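PDB 6KXD: ketosynthase from Streptomyces sp. MSC090213JE08, which probably catalyses chain elongation on acyl carrier protein, condensing an acyl chain with malonyl-ACP to give a 3-oxoacyl-ACP, as the ketosynthase of the ishigamide polyketide synthase. Local coordinates for residues S37-I42 with Q52-E57; T43-E48 with D198-K203; G212-D217 with I229-G234. All blocks are in the same frame, centred on the assembly; numbering follows the deposited sequence.

Contact 1: S37-I42 with Q52-E57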
loop_
_atom_site.group_PDB
_atom_site.type_symbol
_atom_site.label_atom_id
_atom_site.label_comp_id
_atom_site.label_asym_id
_atom_site.label_seq_id
_atom_site.Cartn_x
_atom_site.Cartn_y
_atom_site.Cartn_z
ATOM N N SER A 37 -17.904 14.399 17.750
ATOM C CA SER A 37 -18.057 13.053 17.258
ATOM C C SER A 37 -18.541 13.153 15.823
ATOM O O SER A 37 -19.416 13.945 15.510
ATOM C CB SER A 37 -18.989 12.217 18.089
ATOM O OG SER A 37 -19.502 11.147 17.321
ATOM N N GLY A 38 -17.925 12.355 14.949
ATOM C CA GLY A 38 -18.290 12.375 13.566
ATOM C C GLY A 38 -19.397 11.411 13.232
ATOM O O GLY A 38 -19.614 11.131 12.056
ATOM N N ALA A 39 -20.078 10.852 14.247
ATOM C CA ALA A 39 -21.086 9.841 14.033
ATOM C C ALA A 39 -22.322 10.518 13.431
ATOM O O ALA A 39 -22.783 11.540 13.924
ATOM C CB ALA A 39 -21.413 9.130 15.344
ATOM N N ARG A 40 -22.874 9.921 12.388
ATOM C CA ARG A 40 -24.080 10.445 11.765
ATOM C C ARG A 40 -24.674 9.301 10.987
ATOM O O ARG A 40 -23.991 8.297 10.806
ATOM C CB ARG A 40 -23.768 11.640 10.860
ATOM C CG ARG A 40 -22.634 11.409 9.870
ATOM C CD ARG A 40 -22.284 12.646 9.055
ATOM N NE ARG A 40 -22.087 13.805 9.902
ATOM C CZ ARG A 40 -20.966 14.116 10.533
ATOM N NH1 ARG A 40 -19.875 13.395 10.369
ATOM N NH2 ARG A 40 -20.943 15.178 11.307
ATOM N N PRO A 41 -25.948 9.379 10.536
ATOM C CA PRO A 41 -26.489 8.318 9.705
ATOM C C PRO A 41 -25.641 8.142 8.441
ATOM O O PRO A 41 -25.091 9.114 7.878
ATOM C CB PRO A 41 -27.908 8.769 9.345
ATOM C CG PRO A 41 -28.241 9.801 10.417
ATOM C CD PRO A 41 -26.927 10.448 10.809
ATOM N N ILE A 42 -25.581 6.895 8.000
ATOM C CA ILE A 42 -24.977 6.533 6.726
ATOM C C ILE A 42 -25.881 7.015 5.590
ATOM O O ILE A 42 -27.078 6.728 5.595
ATOM C CB ILE A 42 -24.794 5.012 6.631
ATOM C CG1 ILE A 42 -23.786 4.469 7.646
ATOM C CG2 ILE A 42 -24.425 4.614 5.213
ATOM C CD1 ILE A 42 -23.798 2.940 7.730
ATOM N N GLN A 52 -28.764 -1.511 11.696
ATOM C CA GLN A 52 -27.831 -0.516 12.199
ATOM C C GLN A 52 -27.439 0.410 11.044
ATOM O O GLN A 52 -27.448 -0.047 9.915
ATOM C CB GLN A 52 -26.591 -1.239 12.701
ATOM C CG GLN A 52 -25.932 -0.577 13.881
ATOM C CD GLN A 52 -24.725 -1.410 14.236
ATOM O OE1 GLN A 52 -24.801 -2.643 14.328
ATOM N NE2 GLN A 52 -23.601 -0.737 14.405
ATOM N N ASN A 53 -27.246 1.703 11.305
ATOM C CA ASN A 53 -27.066 2.625 10.146
ATOM C C ASN A 53 -26.276 3.895 10.508
ATOM O O ASN A 53 -26.420 4.925 9.838
ATOM C CB ASN A 53 -28.409 2.987 9.506
ATOM C CG ASN A 53 -29.057 4.162 10.200
ATOM O OD1 ASN A 53 -28.914 4.311 11.408
ATOM N ND2 ASN A 53 -29.664 5.053 9.433
ATOM N N THR A 54 -25.388 3.808 11.503
ATOM C CA THR A 54 -24.512 4.901 11.895
ATOM C C THR A 54 -23.072 4.610 11.437
ATOM O O THR A 54 -22.592 3.489 11.515
ATOM C CB THR A 54 -24.525 5.099 13.410
ATOM O OG1 THR A 54 -25.891 5.290 13.797
ATOM C CG2 THR A 54 -23.660 6.251 13.863
ATOM N N ALA A 55 -22.395 5.651 10.979
ATOM C CA ALA A 55 -20.990 5.604 10.595
ATOM C C ALA A 55 -20.492 7.021 10.776
ATOM O O ALA A 55 -21.283 7.890 11.136
ATOM C CB ALA A 55 -20.846 5.123 9.186
ATOM N N CYS A 56 -19.209 7.257 10.522
ATOM C CA CYS A 56 -18.646 8.556 10.687
ATOM C C CYS A 56 -18.276 9.099 9.315
ATOM O O CYS A 56 -17.082 9.209 8.986
ATOM C CB CYS A 56 -17.425 8.557 11.592
ATOM S SG CYS A 56 -17.836 8.147 13.312
ATOM N N GLU A 57 -19.307 9.420 8.538
ATOM C CA GLU A 57 -19.126 9.953 7.213
ATOM C C GLU A 57 -18.647 11.393 7.285
ATOM O O GLU A 57 -18.804 12.106 8.299
ATOM C CB GLU A 57 -20.410 9.923 6.402
ATOM C CG GLU A 57 -20.735 8.576 5.842
ATOM C CD GLU A 57 -22.034 8.574 5.071
ATOM O OE1 GLU A 57 -22.599 9.678 4.890
ATOM O OE2 GLU A 57 -22.468 7.494 4.634
#
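Arg-40 and Ala-55 form an antiparallel hydrogen-bonded pair, and Pro-41 and Thr-54 the non-hydrogen-bonded pair next to it. The two short strands, 40-41 and 54-55, make a small two-stranded sheet of their own in the N-terminal part of the thiolase-like fold. Arg-40 N bonds Ala-55 O at 2.9 Å, and Ala-55 N returns the bond to Arg-40 O; both are nearly straight. Ile-42 N extends the ladder to Asn-53 O at 2.8 Å. At the other end, Gly-38 O receives a CA-H...O contact from Cys-56 CA at 3.1 Å.

The side chain of Arg-40 reaches past the paired residues to the backbone of Glu-57. CG sits between the backbone N and the carbonyl carbon (chi1 50°), and the chain bends at chi3. NH1 meets Glu-57 O at 2.7 Å, with that oxygen near the guanidinium edge but tilted 26° from its plane. The bond is bent, at 132° about the hydrogen. NH1 also bonds Ser-20 O, so one nitrogen ties two backbone carbonyls. An alanine here would probably leave Glu-57 O and Ser-20 O without this shared donor, and the end of 52-57 would lose its tie to Ser-20.

The carboxylate of Glu-57 goes elsewhere. Its side chain crosses that of Ile-42 at about a right angle, and OE2 lies 3.4 Å from Ile-42 CA. The polar bonds of this group go onward to Thr-43 OG1 and Arg-44 N. The backbone N of Glu-57 is buried with no partner in the model. Thr-54 CG2 turns instead to Ala-39 CB, 3.9 Å away. Ile-42 CG1 presses on Ala-55 CB at 3.4 Å, tighter than usual for two carbons.

Contact 2: T43-E48 with D198-K203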
loop_
_atom_site.group_PDB
_atom_site.type_symbol
_atom_site.label_atom_id
_atom_site.label_comp_id
_atom_site.label_asym_id
_atom_site.label_seq_id
_atom_site.Cartn_x
_atom_site.Cartn_y
_atom_site.Cartn_z
ATOM N N THR A 43 -25.285 7.700 4.603
ATOM C CA THR A 43 -25.964 8.117 3.356
ATOM C C THR A 43 -25.371 7.390 2.139
ATOM O O THR A 43 -26.000 7.318 1.075
ATOM C CB THR A 43 -25.852 9.638 3.198
ATOM O OG1 THR A 43 -24.468 9.969 3.109
ATOM C CG2 THR A 43 -26.451 10.421 4.350
ATOM N N ARG A 44 -24.153 6.845 2.265
ATOM C CA ARG A 44 -23.386 6.476 1.068
ATOM C C ARG A 44 -23.984 5.237 0.400
ATOM O O ARG A 44 -23.900 5.074 -0.823
ATOM C CB ARG A 44 -21.908 6.247 1.389
ATOM C CG ARG A 44 -21.040 6.242 0.134
ATOM C CD ARG A 44 -20.884 7.610 -0.525
ATOM N NE ARG A 44 -20.783 8.696 0.455
ATOM C CZ ARG A 44 -19.787 8.838 1.315
ATOM N NH1 ARG A 44 -18.740 8.035 1.240
ATOM N NH2 ARG A 44 -19.846 9.766 2.250
ATOM N N PHE A 45 -24.618 4.375 1.199
ATOM C CA PHE A 45 -25.202 3.179 0.684
ATOM C C PHE A 45 -26.387 2.796 1.571
ATOM O O PHE A 45 -26.547 3.326 2.664
ATOM C CB PHE A 45 -24.162 2.051 0.627
ATOM C CG PHE A 45 -23.648 1.649 1.978
ATOM C CD1 PHE A 45 -24.286 0.650 2.694
ATOM C CD2 PHE A 45 -22.558 2.293 2.549
ATOM C CE1 PHE A 45 -23.839 0.295 3.958
ATOM C CE2 PHE A 45 -22.122 1.942 3.814
ATOM C CZ PHE A 45 -22.771 0.956 4.521
ATOM N N ASP A 46 -27.152 1.834 1.063
ATOM C CA ASP A 46 -28.387 1.309 1.627
ATOM C C ASP A 46 -28.026 0.481 2.871
ATOM O O ASP A 46 -27.308 -0.510 2.761
ATOM C CB ASP A 46 -29.074 0.519 0.503
ATOM C CG ASP A 46 -30.431 -0.092 0.808
ATOM O OD1 ASP A 46 -30.970 0.174 1.894
ATOM O OD2 ASP A 46 -30.938 -0.835 -0.070
ATOM N N THR A 47 -28.494 0.906 4.052
ATOM C CA THR A 47 -28.204 0.227 5.325
ATOM C C THR A 47 -29.315 -0.770 5.714
ATOM O O THR A 47 -29.181 -1.463 6.727
ATOM C CB THR A 47 -27.953 1.232 6.454
ATOM O OG1 THR A 47 -29.119 2.011 6.725
ATOM C CG2 THR A 47 -26.810 2.173 6.155
ATOM N N GLU A 48 -30.376 -0.869 4.901
ATOM C CA GLU A 48 -31.445 -1.841 5.075
ATOM C C GLU A 48 -30.834 -3.208 5.388
ATOM O O GLU A 48 -30.141 -3.797 4.562
ATOM C CB GLU A 48 -32.287 -1.965 3.796
ATOM C CG GLU A 48 -33.270 -3.139 3.775
ATOM C CD GLU A 48 -33.827 -3.540 2.408
ATOM O OE1 GLU A 48 -34.379 -4.660 2.293
ATOM O OE2 GLU A 48 -33.713 -2.745 1.453
ATOM N N ASP A 198 -9.814 6.992 2.739
ATOM C CA ASP A 198 -10.738 5.948 2.517
ATOM C C ASP A 198 -12.154 6.526 2.475
ATOM O O ASP A 198 -12.354 7.660 2.863
ATOM C CB ASP A 198 -10.689 4.917 3.636
ATOM C CG ASP A 198 -10.458 3.542 3.057
ATOM O OD1 ASP A 198 -11.281 3.108 2.182
ATOM O OD2 ASP A 198 -9.424 2.992 3.426
ATOM N N ALA A 199 -13.084 5.728 1.981
ATOM C CA ALA A 199 -14.448 6.143 1.861
ATOM C C ALA A 199 -15.329 5.067 2.469
ATOM O O ALA A 199 -15.128 3.889 2.225
ATOM C CB ALA A 199 -14.795 6.371 0.422
ATOM N N VAL A 200 -16.365 5.521 3.182
ATOM C CA VAL A 200 -17.346 4.608 3.745
ATOM C C VAL A 200 -17.935 3.742 2.634
ATOM O O VAL A 200 -18.249 4.179 1.516
ATOM C CB VAL A 200 -18.404 5.374 4.563
ATOM C CG1 VAL A 200 -19.681 4.567 4.754
ATOM C CG2 VAL A 200 -17.821 5.819 5.890
ATOM N N CYS A 201 -18.042 2.449 2.922
ATOM C CA CYS A 201 -18.576 1.548 1.957
ATOM C C CYS A 201 -19.286 0.393 2.667
ATOM O O CYS A 201 -19.053 0.127 3.841
ATOM C CB CYS A 201 -17.521 0.979 1.017
ATOM S SG CYS A 201 -16.176 0.147 1.914
ATOM N N ARG A 202 -20.107 -0.285 1.887
ATOM C CA ARG A 202 -20.851 -1.422 2.363
ATOM C C ARG A 202 -19.881 -2.551 2.756
ATOM O O ARG A 202 -20.078 -3.195 3.784
ATOM C CB ARG A 202 -21.833 -1.829 1.281
ATOM C CG ARG A 202 -22.581 -3.113 1.555
ATOM C CD ARG A 202 -23.362 -3.442 0.300
ATOM N NE ARG A 202 -24.259 -4.556 0.532
ATOM C CZ ARG A 202 -25.577 -4.463 0.594
ATOM N NH1 ARG A 202 -26.170 -3.282 0.675
ATOM N NH2 ARG A 202 -26.295 -5.563 0.504
ATOM N N LYS A 203 -18.813 -2.747 1.974
ATOM C CA LYS A 203 -17.850 -3.815 2.269
ATOM C C LYS A 203 -17.386 -3.706 3.731
ATOM O O LYS A 203 -17.436 -4.697 4.486
ATOM C CB LYS A 203 -16.676 -3.799 1.282
ATOM C CG LYS A 203 -15.532 -4.764 1.622
ATOM C CD LYS A 203 -14.183 -4.255 1.118
ATOM C CE LYS A 203 -12.989 -5.072 1.571
ATOM N NZ LYS A 203 -11.731 -4.496 1.033
HETATM O O HOH W 1 -17.902 5.943 -0.679
#
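NH1 of Arg-44 is gripped by a water and by the carboxylate of Glu-233. The water lies in the plane of the guanidinium, at its edge, and accepts from NH1 at 3.0 Å. It donates in turn to Val-200 O at 2.8 Å. Glu-233 OE1 forms a salt bridge with NH1 and also accepts from Val-200 N, so Arg-44 is linked to both backbone polar atoms of Val-200.

Beside this polar bridge, Phe-45 lies against the start of helix 202-210. Arg-202 CA stands 3.7 Å above the ring plane, over its centre. Arg-202 CB makes a CH-pi contact 3.9 Å from the ring centroid of Phe-45. Val-200 CG1 meets the ring at its edge, 3.7 Å from Phe-45 CE2. Cys-201, between these two, is the N-cap of the helix, and its carbonyl carbon lies 3.4 Å from Phe-45 CE2.

The extended side chain of Arg-202 runs on past the ring, where NE bonds Ser-135 OG of the partner subunit and the guanidinium makes a cation-pi contact with Tyr-136 of that subunit. The seat for Phe-45 is thus made of the backbone at the helix start, Arg-202 CA and CB, and a Val-200 methyl. It lies between two committed arginines: the charge of Arg-44 is probably balanced within the chain, while Arg-202 serves the dimer interface.

Contact 3: G212-D217 with I229-G234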
loop_
_atom_site.group_PDB
_atom_site.type_symbol
_atom_site.label_atom_id
_atom_site.label_comp_id
_atom_site.label_asym_id
_atom_site.label_seq_id
_atom_site.Cartn_x
_atom_site.Cartn_y
_atom_site.Cartn_z
ATOM N N GLY A 212 -18.913 -8.648 14.550
ATOM C CA GLY A 212 -19.459 -8.198 15.837
ATOM C C GLY A 212 -18.616 -7.084 16.443
ATOM O O GLY A 212 -18.626 -6.870 17.639
ATOM N N ALA A 213 -17.883 -6.354 15.587
ATOM C CA ALA A 213 -16.988 -5.328 16.013
ATOM C C ALA A 213 -17.593 -3.926 15.806
ATOM O O ALA A 213 -16.903 -2.944 16.055
ATOM C CB ALA A 213 -15.688 -5.462 15.265
ATOM N N LEU A 214 -18.853 -3.842 15.366
ATOM C CA LEU A 214 -19.537 -2.552 15.262
ATOM C C LEU A 214 -20.211 -2.219 16.601
ATOM O O LEU A 214 -20.950 -3.033 17.116
ATOM C CB LEU A 214 -20.585 -2.639 14.153
ATOM C CG LEU A 214 -20.115 -2.340 12.735
ATOM C CD1 LEU A 214 -21.310 -2.005 11.873
ATOM C CD2 LEU A 214 -19.089 -1.203 12.698
ATOM N N THR A 215 -19.953 -1.032 17.151
ATOM C CA THR A 215 -20.705 -0.536 18.299
ATOM C C THR A 215 -22.178 -0.376 17.909
ATOM O O THR A 215 -22.491 -0.014 16.770
ATOM C CB THR A 215 -20.139 0.782 18.833
ATOM O OG1 THR A 215 -20.833 1.041 20.054
ATOM C CG2 THR A 215 -20.310 1.943 17.873
ATOM N N PRO A 216 -23.137 -0.696 18.816
ATOM C CA PRO A 216 -24.542 -0.410 18.566
ATOM C C PRO A 216 -24.901 1.061 18.856
ATOM O O PRO A 216 -25.985 1.489 18.479
ATOM C CB PRO A 216 -25.306 -1.393 19.477
ATOM C CG PRO A 216 -24.276 -1.969 20.439
ATOM C CD PRO A 216 -22.927 -1.355 20.117
ATOM N N ASP A 217 -24.018 1.821 19.512
ATOM C CA ASP A 217 -24.250 3.255 19.728
ATOM C C ASP A 217 -22.996 4.053 19.372
ATOM O O ASP A 217 -22.926 4.568 18.277
ATOM C CB ASP A 217 -24.729 3.584 21.147
ATOM C CG ASP A 217 -24.118 2.719 22.232
ATOM O OD1 ASP A 217 -22.888 2.485 22.189
ATOM O OD2 ASP A 217 -24.875 2.314 23.135
ATOM N N ILE A 229 -16.449 -0.391 17.036
ATOM C CA ILE A 229 -16.063 0.729 16.240
ATOM C C ILE A 229 -17.296 1.288 15.533
ATOM O O ILE A 229 -18.320 0.631 15.407
ATOM C CB ILE A 229 -15.009 0.309 15.195
ATOM C CG1 ILE A 229 -15.614 -0.498 14.046
ATOM C CG2 ILE A 229 -13.841 -0.435 15.837
ATOM C CD1 ILE A 229 -14.775 -0.438 12.753
ATOM N N LEU A 230 -17.093 2.459 14.927
ATOM C CA LEU A 230 -17.911 2.890 13.821
ATOM C C LEU A 230 -16.972 3.045 12.622
ATOM O O LEU A 230 -15.876 3.498 12.824
ATOM C CB LEU A 230 -18.544 4.245 14.137
ATOM C CG LEU A 230 -19.646 4.253 15.197
ATOM C CD1 LEU A 230 -19.991 5.691 15.568
ATOM C CD2 LEU A 230 -20.876 3.498 14.713
ATOM N N THR A 231 -17.430 2.630 11.445
ATOM C CA THR A 231 -16.668 2.808 10.189
ATOM C C THR A 231 -16.690 4.296 9.831
ATOM O O THR A 231 -17.669 5.022 10.103
ATOM C CB THR A 231 -17.229 1.949 9.063
ATOM O OG1 THR A 231 -18.514 2.431 8.696
ATOM C CG2 THR A 231 -17.355 0.487 9.411
ATOM N N GLY A 232 -15.558 4.757 9.311
ATOM C CA GLY A 232 -15.285 6.116 9.034
ATOM C C GLY A 232 -14.619 6.253 7.684
ATOM O O GLY A 232 -14.582 5.315 6.902
ATOM N N GLU A 233 -14.220 7.485 7.392
ATOM C CA GLU A 233 -13.666 7.804 6.141
ATOM C C GLU A 233 -13.010 9.174 6.216
ATOM O O GLU A 233 -13.011 9.848 7.238
ATOM C CB GLU A 233 -14.749 7.785 5.070
ATOM C CG GLU A 233 -15.886 8.792 5.319
ATOM C CD GLU A 233 -16.785 9.010 4.130
ATOM O OE1 GLU A 233 -16.861 8.128 3.253
ATOM O OE2 GLU A 233 -17.398 10.091 4.077
ATOM N N GLY A 234 -12.424 9.566 5.092
ATOM C CA GLY A 234 -11.786 10.833 5.006
ATOM C C GLY A 234 -10.388 10.711 4.453
ATOM O O GLY A 234 -10.028 9.721 3.911
#
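Ile-229 sits opposite Leu-214 and bonds both neighbours of that residue. Ile-229 N gives to Ala-213 O at 2.8 Å, and Ile-229 O accepts from Thr-215 N at 2.9 Å. This is a single backbone bridge between two parts of one long loop. The loop leaves helix 202-210 at a Schellman motif on Gly-212 and leads into strand 234-242 of the central sheet of the thiolase-like fold.

The tight part is gathered round Ile-229 O. The bond from Thr-215 N meets it well off the carbonyl direction, at a C=O...N angle of 136° and tilted from the carbonyl plane. Carbon crowds the same oxygen: Leu-214 CD2 and Thr-215 CG2 both lie 3.4 Å from Ile-229 O. Thr-215 CG2 takes the place between its backbone N and carbonyl carbon, which also brings it 3.6 Å from Leu-230 CD2. Leu-214 CD2 goes on to Ile-229 CG1 at 3.8 Å, the two side chains crossing at a slant. Phe-205 and Phe-208 of helix 202-210 lie against Leu-214, and Phe-208 also touches Ile-229.

The other end is looser. Asp-217 is exposed and meets 229-234 only loosely, with Asp-217 O 4.1 Å from Leu-230 CD1. The turn there is held from within its own loop. Thr-215 OG1 bonds Val-218 O and receives a weak bond from Asp-217 N at 3.3 Å.

Across the contact, then, polarity is confined to the backbone, and the side chains contribute hydrocarbon groups. The hydroxyl of Thr-215 is spent on its own turn. The two hydrogen bonds probably fix the register of the loop, while Leu-214 CD2 and Thr-215 CG2 flank Ile-229 O, and Ile-229 CG1 lies against Ala-213 O.

Overall arrangement
The three contacts cluster on one side of the chain's centre, with centres 8 to 12 Å apart. Contacts 1 and 2 interlock along the chain, since segment 43-48 lies in the loop between strands 40-41 and 54-55. Contact 3 follows both. Glu-57 joins contact 1 to contact 2, and Cys-56 N probably bonds Thr-231 O of contact 3. Glu-233 of contact 3 is bridged to Arg-44 of contact 2. Segment 198-203 leads from strand 191-198 of the central sheet into helix 202-210, and the loop through 229-234 returns to that sheet at strand 234-242. The small sheet and its loop thus pack against the connection between these two central strands, and contact 2 carries this region to the dimer interface.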